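PDB 5TQB: assembly chaperone of ribosomal protein L4 (Acl4) from Chaetomium thermophilum, which probably binds newly made ribosomal protein L4 in a helical-repeat scaffold of the tetratricopeptide type and escorts it toward ribosome assembly. Local coordinates for residues B[264-267]-B[268-272]; B[292-295]-B[296-299]; B[308-312]-B[313-317]; B[320-323]-B[324-327]. All blocks are in the same frame, centred on the assembly; numbering follows the deposited sequence.

Interaction 1. Residues B[264-267]-B[268-272]; sequences VWYL and GGYAR
Y266 and Y270, one helical turn apart, leave the backbone in the same sense, each with CG anti to its own N (chi1 172° for Y266). With similar second torsions too, their rings run almost parallel, the planes only 7° apart, but slid past each other: the centroids are 6.0 Å apart and the rings barely overlap. What covers one face of the Y266 ring is Y270 CB, which comes within 4.5 Å of Y266 CZ. A tyrosine suits such a place, its ring packing on the helix while its hydroxyl is hydrogen-bonded both to H323 ND1 of the same chain and to the backbone of the other protein chain. These residues lie on helix 262-281, part of the paired-helix scaffold expected of a TPR protein. On another side of the helix R272 folds back along it, and NH2 donates to G268 O at 2.9 Å, a nearly straight bond. G268 O lies in the guanidinium plane of R272, whereas NH2 stands above the carbonyl plane; R272 N reaches the same oxygen from the opposite face, at 3.1 Å. Because G268 is a glycine, the guanidinium can settle close against its backbone, and W302 adds a cation-pi contact to R272.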
loop_
_atom_site.group_PDB
_atom_site.type_symbol
_atom_site.label_atom_id
_atom_site.label_comp_id
_atom_site.label_asym_id
_atom_site.label_seq_id
_atom_site.Cartn_x
_atom_site.Cartn_y
_atom_site.Cartn_z
ATOM N N VAL B 264 5.561 -9.625 5.486
ATOM C CA VAL B 264 4.206 -9.513 6.015
ATOM C C VAL B 264 3.638 -10.877 6.408
ATOM O O VAL B 264 2.891 -10.975 7.382
ATOM C CB VAL B 264 3.273 -8.784 5.039
ATOM C CG1 VAL B 264 1.823 -8.823 5.525
ATOM C CG2 VAL B 264 3.728 -7.342 4.890
ATOM N N TRP B 265 3.985 -11.927 5.667
ATOM C CA TRP B 265 3.565 -13.269 6.053
ATOM C C TRP B 265 4.190 -13.608 7.405
ATOM O O TRP B 265 3.543 -14.180 8.276
ATOM C CB TRP B 265 3.962 -14.311 5.004
ATOM C CG TRP B 265 3.038 -14.379 3.818
ATOM C CD1 TRP B 265 3.328 -14.030 2.531
ATOM C CD2 TRP B 265 1.678 -14.830 3.815
ATOM N NE1 TRP B 265 2.234 -14.235 1.726
ATOM C CE2 TRP B 265 1.207 -14.724 2.489
ATOM C CE3 TRP B 265 0.813 -15.311 4.801
ATOM C CZ2 TRP B 265 -0.095 -15.080 2.126
ATOM C CZ3 TRP B 265 -0.478 -15.664 4.439
ATOM C CH2 TRP B 265 -0.918 -15.550 3.112
ATOM N N TYR B 266 5.448 -13.222 7.577
ATOM C CA TYR B 266 6.146 -13.445 8.832
ATOM C C TYR B 266 5.497 -12.685 9.985
ATOM O O TYR B 266 5.199 -13.261 11.027
ATOM C CB TYR B 266 7.608 -13.029 8.708
ATOM C CG TYR B 266 8.329 -13.057 10.025
ATOM C CD1 TYR B 266 8.768 -14.256 10.567
ATOM C CD2 TYR B 266 8.558 -11.891 10.737
ATOM C CE1 TYR B 266 9.421 -14.292 11.773
ATOM C CE2 TYR B 266 9.203 -11.916 11.946
ATOM C CZ TYR B 266 9.635 -13.120 12.461
ATOM O OH TYR B 266 10.290 -13.141 13.672
ATOM N N LEU B 267 5.274 -11.392 9.795
ATOM C CA LEU B 267 4.706 -10.571 10.853
ATOM C C LEU B 267 3.322 -11.064 11.263
ATOM O O LEU B 267 2.994 -11.084 12.448
ATOM C CB LEU B 267 4.658 -9.102 10.427
ATOM C CG LEU B 267 6.020 -8.398 10.418
ATOM C CD1 LEU B 267 5.915 -7.026 9.746
ATOM C CD2 LEU B 267 6.600 -8.265 11.835
ATOM N N GLY B 268 2.523 -11.482 10.286
ATOM C CA GLY B 268 1.191 -11.994 10.558
ATOM C C GLY B 268 1.260 -13.317 11.294
ATOM O O GLY B 268 0.478 -13.580 12.209
ATOM N N GLY B 269 2.206 -14.157 10.891
ATOM C CA GLY B 269 2.427 -15.423 11.559
ATOM C C GLY B 269 2.911 -15.231 12.984
ATOM O O GLY B 269 2.474 -15.932 13.900
ATOM N N TYR B 270 3.816 -14.277 13.171
ATOM C CA TYR B 270 4.373 -14.016 14.491
ATOM C C TYR B 270 3.326 -13.385 15.394
ATOM O O TYR B 270 3.220 -13.732 16.573
ATOM C CB TYR B 270 5.601 -13.112 14.398
ATOM C CG TYR B 270 6.357 -13.012 15.705
ATOM C CD1 TYR B 270 6.444 -11.809 16.393
ATOM C CD2 TYR B 270 6.970 -14.133 16.261
ATOM C CE1 TYR B 270 7.129 -11.721 17.591
ATOM C CE2 TYR B 270 7.658 -14.055 17.452
ATOM C CZ TYR B 270 7.736 -12.846 18.115
ATOM O OH TYR B 270 8.418 -12.760 19.305
ATOM N N ALA B 271 2.551 -12.457 14.836
ATOM C CA ALA B 271 1.493 -11.804 15.600
ATOM C C ALA B 271 0.489 -12.839 16.099
ATOM O O ALA B 271 -0.051 -12.719 17.197
ATOM C CB ALA B 271 0.794 -10.755 14.755
ATOM N N ARG B 272 0.252 -13.861 15.286
ATOM C CA ARG B 272 -0.720 -14.886 15.618
ATOM C C ARG B 272 -0.117 -15.882 16.605
ATOM O O ARG B 272 -0.823 -16.442 17.449
ATOM C CB ARG B 272 -1.209 -15.573 14.335
ATOM C CG ARG B 272 -2.163 -14.697 13.521
ATOM C CD ARG B 272 -2.398 -15.222 12.112
ATOM N NE ARG B 272 -3.401 -14.422 11.410
ATOM C CZ ARG B 272 -3.188 -13.201 10.921
ATOM N NH1 ARG B 272 -4.168 -12.555 10.307
ATOM N NH2 ARG B 272 -2.002 -12.618 11.044
#

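Interaction 2. Residues B[292-295]-B[296-299]; sequences WKDT and WRSS
W292 overlaps W296 with the edge of its six-membered ring: CZ3 comes to 3.9 Å from W296 CE3, and that edge is turned toward the face of the W296 indole. The result is an edge-to-face aromatic pair between positions i and i+4 of an alpha-helix, here helix 291-313, with centroids 5.7 Å apart and planes at 79°. W292 holds CG between its backbone N and carbonyl carbon (chi1 67°), which swings its benzo edge along the helix toward W296. A second layer comes from the next residue, K293, whose CG lies over the centre of a W292 ring face; an extended aliphatic chain suits that task, while its NZ pairs with E290. W296 is also tied to the preceding helix, 262-281: its NE1 donates to Y273 O and its ring stacks on Y273.

D294 and R297 make the outer, polar side of this turn. D294 OD2 and R297 NH1 form a salt bridge at 3.4 Å, but the hydrogen bond within it is weak, and the carboxylate and guanidinium planes are 48° apart. R297 NH1 also lies 3.3 Å from K293 CB, so the guanidinium touches a methylene as well as the carboxylate. T295 and S299 face helix 262-281 and join the two helices, T295 OG1 bonding E279 as well as A291 O of its own helix, and S299 OG bonding G269 O. S298, small enough to fold back on its own helix, places OG 2.9 Å from T295 O and 3.2 Å from D294 O.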
loop_
_atom_site.group_PDB
_atom_site.type_symbol
_atom_site.label_atom_id
_atom_site.label_comp_id
_atom_site.label_asym_id
_atom_site.label_seq_id
_atom_site.Cartn_x
_atom_site.Cartn_y
_atom_site.Cartn_z
ATOM N N TRP B 292 -6.825 -21.219 21.589
ATOM C CA TRP B 292 -5.437 -20.890 21.290
ATOM C C TRP B 292 -4.843 -21.836 20.253
ATOM O O TRP B 292 -3.964 -21.445 19.482
ATOM C CB TRP B 292 -4.594 -20.927 22.568
ATOM C CG TRP B 292 -4.454 -22.298 23.163
ATOM C CD1 TRP B 292 -5.291 -22.890 24.057
ATOM C CD2 TRP B 292 -3.410 -23.245 22.902
ATOM N NE1 TRP B 292 -4.834 -24.147 24.375
ATOM C CE2 TRP B 292 -3.681 -24.388 23.677
ATOM C CE3 TRP B 292 -2.272 -23.235 22.089
ATOM C CZ2 TRP B 292 -2.856 -25.511 23.663
ATOM C CZ3 TRP B 292 -1.456 -24.352 22.076
ATOM C CH2 TRP B 292 -1.752 -25.473 22.858
ATOM N N LYS B 293 -5.319 -23.077 20.232
ATOM C CA LYS B 293 -4.829 -24.059 19.269
ATOM C C LYS B 293 -5.169 -23.639 17.839
ATOM O O LYS B 293 -4.337 -23.742 16.938
ATOM C CB LYS B 293 -5.395 -25.444 19.578
ATOM C CG LYS B 293 -4.868 -26.023 20.881
ATOM C CD LYS B 293 -5.331 -27.452 21.119
ATOM C CE LYS B 293 -4.748 -27.998 22.416
ATOM N NZ LYS B 293 -5.296 -29.336 22.792
ATOM N N ASP B 294 -6.386 -23.147 17.639
ATOM C CA ASP B 294 -6.797 -22.667 16.325
ATOM C C ASP B 294 -6.014 -21.416 15.939
ATOM O O ASP B 294 -5.706 -21.203 14.764
ATOM C CB ASP B 294 -8.301 -22.386 16.303
ATOM C CG ASP B 294 -9.129 -23.658 16.294
ATOM O OD1 ASP B 294 -10.183 -23.691 16.965
ATOM O OD2 ASP B 294 -8.721 -24.626 15.615
ATOM N N THR B 295 -5.679 -20.598 16.933
ATOM C CA THR B 295 -4.901 -19.388 16.693
ATOM C C THR B 295 -3.475 -19.744 16.276
ATOM O O THR B 295 -2.885 -19.074 15.428
ATOM C CB THR B 295 -4.868 -18.491 17.939
ATOM O OG1 THR B 295 -6.208 -18.240 18.378
ATOM C CG2 THR B 295 -4.179 -17.169 17.640
ATOM N N TRP B 296 -2.928 -20.806 16.864
ATOM C CA TRP B 296 -1.588 -21.260 16.509
ATOM C C TRP B 296 -1.599 -22.027 15.188
ATOM O O TRP B 296 -0.592 -22.071 14.485
ATOM C CB TRP B 296 -0.983 -22.127 17.625
ATOM C CG TRP B 296 -0.026 -21.387 18.531
ATOM C CD1 TRP B 296 0.076 -20.035 18.694
ATOM C CD2 TRP B 296 0.968 -21.966 19.389
ATOM N NE1 TRP B 296 1.063 -19.737 19.602
ATOM C CE2 TRP B 296 1.627 -20.905 20.042
ATOM C CE3 TRP B 296 1.362 -23.279 19.673
ATOM C CZ2 TRP B 296 2.658 -21.114 20.957
ATOM C CZ3 TRP B 296 2.384 -23.483 20.579
ATOM C CH2 TRP B 296 3.020 -22.408 21.210
ATOM N N ARG B 297 -2.733 -22.630 14.848
ATOM C CA ARG B 297 -2.852 -23.312 13.566
ATOM C C ARG B 297 -2.708 -22.311 12.426
ATOM O O ARG B 297 -1.946 -22.540 11.487
ATOM C CB ARG B 297 -4.176 -24.065 13.462
ATOM C CG ARG B 297 -4.143 -25.421 14.147
ATOM C CD ARG B 297 -5.467 -26.145 14.049
ATOM N NE ARG B 297 -5.394 -27.456 14.690
ATOM C CZ ARG B 297 -5.810 -27.722 15.924
ATOM N NH1 ARG B 297 -6.355 -26.774 16.681
ATOM N NH2 ARG B 297 -5.684 -28.951 16.403
ATOM N N SER B 298 -3.421 -21.191 12.521
ATOM C CA SER B 298 -3.316 -20.142 11.509
ATOM C C SER B 298 -1.930 -19.504 11.519
ATOM O O SER B 298 -1.432 -19.086 10.479
ATOM C CB SER B 298 -4.399 -19.075 11.698
ATOM O OG SER B 298 -4.579 -18.758 13.064
ATOM N N SER B 299 -1.304 -19.436 12.690
ATOM C CA SER B 299 0.059 -18.927 12.779
ATOM C C SER B 299 0.972 -19.800 11.928
ATOM O O SER B 299 1.807 -19.299 11.177
ATOM C CB SER B 299 0.535 -18.907 14.234
ATOM O OG SER B 299 1.884 -18.475 14.324
#

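Interaction 3. Residues B[308-312]-B[313-317]; sequences KVFEA and EEYED
F310 meets Y315 where helix 291-313 ends. From F310 CB the ring leaves with CG anti to the backbone N (chi1 -170°), which carries it toward the turn that follows the helix. Y315 CB then sits over the ring centre, a CH-pi contact 3.6 Å from the centroid and almost on the ring normal, so CG, CD1 and CD2 are all covered by that one methylene. Farther out, CE1 approaches Y315 O at 3.6 Å, while CE2 touches Y315 CD2 at 3.8 Å; the two rings make an offset edge-to-face pair, with the tyrosine edge toward the phenylalanine face. At the tip, CE2 and CZ meet D317 O near the ring plane, CE2 at 3.4 Å.

F310 and Y315 suit their places as the apolar pair of a Schellman motif. E314 turns the chain with positive phi (57°), Y315 N donates to F310 O at 3.0 Å in the carbonyl plane, and E314 N donates to E311 O at 3.1 Å from above the E311 carbonyl plane. Alongside, V309 CG1 packs on the bent chain of E313 at CG. D317, whose short carboxylate suits an N-cap, then caps helix 318-333, its OD2 accepting from L320 N and also bonding a polar side chain of the other protein chain. The turn thus joins helices 291-313 and 318-333, and V309, F310 and Y315 all rest on V262 at the start of helix 262-281.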
loop_
_atom_site.group_PDB
_atom_site.type_symbol
_atom_site.label_atom_id
_atom_site.label_comp_id
_atom_site.label_asym_id
_atom_site.label_seq_id
_atom_site.Cartn_x
_atom_site.Cartn_y
_atom_site.Cartn_z
ATOM N N LYS B 308 7.341 -20.471 1.937
ATOM C CA LYS B 308 7.027 -20.838 0.569
ATOM C C LYS B 308 7.387 -19.674 -0.357
ATOM O O LYS B 308 8.189 -19.831 -1.276
ATOM C CB LYS B 308 5.549 -21.193 0.454
ATOM C CG LYS B 308 5.131 -21.681 -0.921
ATOM C CD LYS B 308 3.653 -22.027 -0.951
ATOM C CE LYS B 308 3.249 -22.620 -2.285
ATOM N NZ LYS B 308 1.805 -22.968 -2.301
ATOM N N VAL B 309 6.810 -18.505 -0.089
ATOM C CA VAL B 309 7.101 -17.290 -0.857
ATOM C C VAL B 309 8.572 -16.900 -0.729
ATOM O O VAL B 309 9.145 -16.318 -1.648
ATOM C CB VAL B 309 6.229 -16.109 -0.375
ATOM C CG1 VAL B 309 6.578 -14.825 -1.112
ATOM C CG2 VAL B 309 4.749 -16.431 -0.551
ATOM N N PHE B 310 9.173 -17.218 0.418
ATOM C CA PHE B 310 10.588 -16.959 0.663
ATOM C C PHE B 310 11.435 -17.657 -0.406
ATOM O O PHE B 310 12.291 -17.034 -1.039
ATOM C CB PHE B 310 10.964 -17.467 2.063
ATOM C CG PHE B 310 12.325 -17.046 2.534
ATOM C CD1 PHE B 310 13.470 -17.590 1.978
ATOM C CD2 PHE B 310 12.453 -16.135 3.566
ATOM C CE1 PHE B 310 14.718 -17.212 2.425
ATOM C CE2 PHE B 310 13.696 -15.752 4.020
ATOM C CZ PHE B 310 14.834 -16.292 3.451
ATOM N N GLU B 311 11.186 -18.953 -0.598
ATOM C CA GLU B 311 11.869 -19.742 -1.624
ATOM C C GLU B 311 11.601 -19.213 -3.035
ATOM O O GLU B 311 12.529 -19.003 -3.817
ATOM C CB GLU B 311 11.407 -21.202 -1.563
ATOM C CG GLU B 311 11.695 -21.917 -0.250
ATOM C CD GLU B 311 10.817 -23.149 -0.051
ATOM O OE1 GLU B 311 10.276 -23.671 -1.055
ATOM O OE2 GLU B 311 10.662 -23.590 1.110
ATOM N N ALA B 312 10.325 -19.016 -3.355
ATOM C CA ALA B 312 9.909 -18.599 -4.692
ATOM C C ALA B 312 10.527 -17.267 -5.102
ATOM O O ALA B 312 10.897 -17.083 -6.257
ATOM C CB ALA B 312 8.389 -18.515 -4.765
ATOM N N GLU B 313 10.636 -16.341 -4.155
ATOM C CA GLU B 313 11.174 -15.014 -4.440
ATOM C C GLU B 313 12.689 -14.955 -4.266
ATOM O O GLU B 313 13.310 -13.939 -4.571
ATOM C CB GLU B 313 10.514 -13.968 -3.540
ATOM C CG GLU B 313 9.029 -13.771 -3.798
ATOM C CD GLU B 313 8.748 -13.141 -5.152
ATOM O OE1 GLU B 313 9.030 -11.933 -5.313
ATOM O OE2 GLU B 313 8.246 -13.853 -6.052
ATOM N N GLU B 314 13.279 -16.043 -3.777
ATOM C CA GLU B 314 14.716 -16.088 -3.513
ATOM C C GLU B 314 15.117 -14.961 -2.557
ATOM O O GLU B 314 16.062 -14.211 -2.808
ATOM C CB GLU B 314 15.506 -16.021 -4.825
ATOM C CG GLU B 314 15.262 -17.223 -5.735
ATOM C CD GLU B 314 15.783 -17.026 -7.147
ATOM O OE1 GLU B 314 15.648 -15.908 -7.686
ATOM O OE2 GLU B 314 16.325 -17.995 -7.720
ATOM N N TYR B 315 14.375 -14.861 -1.458
ATOM C CA TYR B 315 14.583 -13.825 -0.452
ATOM C C TYR B 315 15.953 -13.979 0.199
ATOM O O TYR B 315 16.530 -15.066 0.185
ATOM C CB TYR B 315 13.483 -13.912 0.608
ATOM C CG TYR B 315 13.084 -12.582 1.206
ATOM C CD1 TYR B 315 12.478 -11.601 0.429
ATOM C CD2 TYR B 315 13.294 -12.314 2.555
ATOM C CE1 TYR B 315 12.105 -10.384 0.974
ATOM C CE2 TYR B 315 12.924 -11.102 3.112
ATOM C CZ TYR B 315 12.331 -10.139 2.319
ATOM O OH TYR B 315 11.961 -8.930 2.870
ATOM N N GLU B 316 16.459 -12.890 0.775
ATOM C CA GLU B 316 17.819 -12.859 1.315
ATOM C C GLU B 316 17.894 -12.488 2.805
ATOM O O GLU B 316 18.982 -12.236 3.329
ATOM C CB GLU B 316 18.678 -11.894 0.489
ATOM C CG GLU B 316 18.860 -12.328 -0.960
ATOM C CD GLU B 316 19.663 -11.333 -1.775
ATOM O OE1 GLU B 316 20.250 -10.405 -1.175
ATOM O OE2 GLU B 316 19.704 -11.473 -3.017
ATOM N N ASP B 317 16.749 -12.459 3.484
ATOM C CA ASP B 317 16.719 -12.242 4.933
ATOM C C ASP B 317 16.848 -13.595 5.630
ATOM O O ASP B 317 15.855 -14.185 6.050
ATOM C CB ASP B 317 15.424 -11.531 5.354
ATOM C CG ASP B 317 15.468 -11.019 6.793
ATOM O OD1 ASP B 317 14.783 -10.007 7.082
ATOM O OD2 ASP B 317 16.180 -11.621 7.632
#

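Interaction 4. Residues B[320-323]-B[324-327]; sequences LGEH and AKEL
H323 and L327 supply the apolar part of this turn of helix 318-333. L327 CD1 lies over one face of the imidazole, toward its rim, in a CH-pi contact 3.9 Å from the ring centroid and 16° off the normal. The histidine ring reaches that place because CG stands anti to the backbone N (chi1 -169°), laying the ring along the helix toward the next turn. The bond of ND1 to Y266 OH helps set the turn of the ring.

Among charged groups, the E322-K325 pair lies on the exposed side. E322 bends at its second torsion while K325 is extended; the two run side by side, and OE2 comes to 3.6 Å from NZ, a long salt bridge. E326 OE2 comes instead to the edge of the H323 ring, 4.2 Å from CD2, and has a long, weak ion pair with a basic side chain of the other protein chain.

Backbone bonds follow the alpha-helical i to i+4 pattern, L327 N to H323 O at 2.9 Å, with K325 N to G321 O weak at 3.4 Å.

The helix is amphipathic. A histidine suits this buried place beside the other chain, since its face packs on leucine while ND1 shares a hydrogen bond, whereas the long E322-K325 pair probably adds only modest stability.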
loop_
_atom_site.group_PDB
_atom_site.type_symbol
_atom_site.label_atom_id
_atom_site.label_comp_id
_atom_site.label_asym_id
_atom_site.label_seq_id
_atom_site.Cartn_x
_atom_site.Cartn_y
_atom_site.Cartn_z
ATOM N N LEU B 320 15.362 -14.036 9.281
ATOM C CA LEU B 320 13.906 -14.117 9.314
ATOM C C LEU B 320 13.447 -15.498 8.863
ATOM O O LEU B 320 12.482 -16.050 9.395
ATOM C CB LEU B 320 13.297 -13.032 8.429
ATOM C CG LEU B 320 11.770 -12.941 8.394
ATOM C CD1 LEU B 320 11.346 -11.501 8.200
ATOM C CD2 LEU B 320 11.182 -13.810 7.285
ATOM N N GLY B 321 14.153 -16.053 7.883
ATOM C CA GLY B 321 13.841 -17.369 7.367
ATOM C C GLY B 321 14.055 -18.457 8.399
ATOM O O GLY B 321 13.261 -19.390 8.505
ATOM N N GLU B 322 15.127 -18.344 9.169
ATOM C CA GLU B 322 15.419 -19.352 10.180
ATOM C C GLU B 322 14.474 -19.235 11.369
ATOM O O GLU B 322 14.129 -20.238 11.986
ATOM C CB GLU B 322 16.876 -19.262 10.638
ATOM C CG GLU B 322 17.893 -19.489 9.518
ATOM C CD GLU B 322 17.647 -20.773 8.732
ATOM O OE1 GLU B 322 17.261 -21.792 9.344
ATOM O OE2 GLU B 322 17.838 -20.760 7.496
ATOM N N HIS B 323 14.045 -18.021 11.690
ATOM C CA HIS B 323 13.144 -17.830 12.820
ATOM C C HIS B 323 11.763 -18.401 12.527
ATOM O O HIS B 323 11.122 -18.978 13.407
ATOM C CB HIS B 323 13.014 -16.355 13.177
ATOM C CG HIS B 323 12.326 -16.118 14.486
ATOM N ND1 HIS B 323 11.491 -15.044 14.703
ATOM C CD2 HIS B 323 12.359 -16.814 15.648
ATOM C CE1 HIS B 323 11.036 -15.089 15.946
ATOM N NE2 HIS B 323 11.546 -16.156 16.537
ATOM N N ALA B 324 11.306 -18.228 11.292
ATOM C CA ALA B 324 10.018 -18.761 10.880
ATOM C C ALA B 324 10.025 -20.273 11.057
ATOM O O ALA B 324 9.044 -20.862 11.514
ATOM C CB ALA B 324 9.722 -18.379 9.437
ATOM N N LYS B 325 11.146 -20.901 10.720
ATOM C CA LYS B 325 11.287 -22.339 10.915
ATOM C C LYS B 325 11.184 -22.701 12.398
ATOM O O LYS B 325 10.447 -23.619 12.756
ATOM C CB LYS B 325 12.606 -22.842 10.329
ATOM C CG LYS B 325 12.671 -22.760 8.810
ATOM C CD LYS B 325 14.027 -23.201 8.285
ATOM C CE LYS B 325 14.205 -22.830 6.822
ATOM N NZ LYS B 325 15.530 -23.264 6.296
ATOM N N GLU B 326 11.909 -21.975 13.252
ATOM C CA GLU B 326 11.886 -22.228 14.698
ATOM C C GLU B 326 10.464 -22.167 15.234
ATOM O O GLU B 326 10.063 -22.998 16.048
ATOM C CB GLU B 326 12.711 -21.189 15.461
ATOM C CG GLU B 326 14.211 -21.234 15.247
ATOM C CD GLU B 326 14.930 -20.174 16.072
ATOM O OE1 GLU B 326 14.702 -20.128 17.300
ATOM O OE2 GLU B 326 15.705 -19.379 15.497
ATOM N N LEU B 327 9.713 -21.167 14.775
ATOM C CA LEU B 327 8.347 -20.949 15.241
ATOM C C LEU B 327 7.417 -22.087 14.827
ATOM O O LEU B 327 6.572 -22.518 15.608
ATOM C CB LEU B 327 7.819 -19.609 14.725
ATOM C CG LEU B 327 8.474 -18.362 15.336
ATOM C CD1 LEU B 327 8.146 -17.109 14.527
ATOM C CD2 LEU B 327 8.050 -18.184 16.797
#

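Interactions 1 and 4 are largely buried; interactions 2 and 3 are partly buried. The contacts occupy three successive helices: 262-281 holds interaction 1, 291-313 holds interaction 2 and the helical part of interaction 3, and 318-333 holds interaction 4. Interaction 1 touches all the others, so its helix is the common wall, meeting interaction 2 by hydrogen bond and packing, interaction 3 by packing alone, and interaction 4 through aromatic, leucine and polar contacts. Interactions 2 and 3 share a helix but stay about 11 Å apart at their nearest atoms. Chemistry follows place: indoles and charges in interaction 2, untouched by the other protein chain; a capped turn in interaction 3, whose E316 and D317 bond that chain; aromatic groups facing it in interactions 1 and 4.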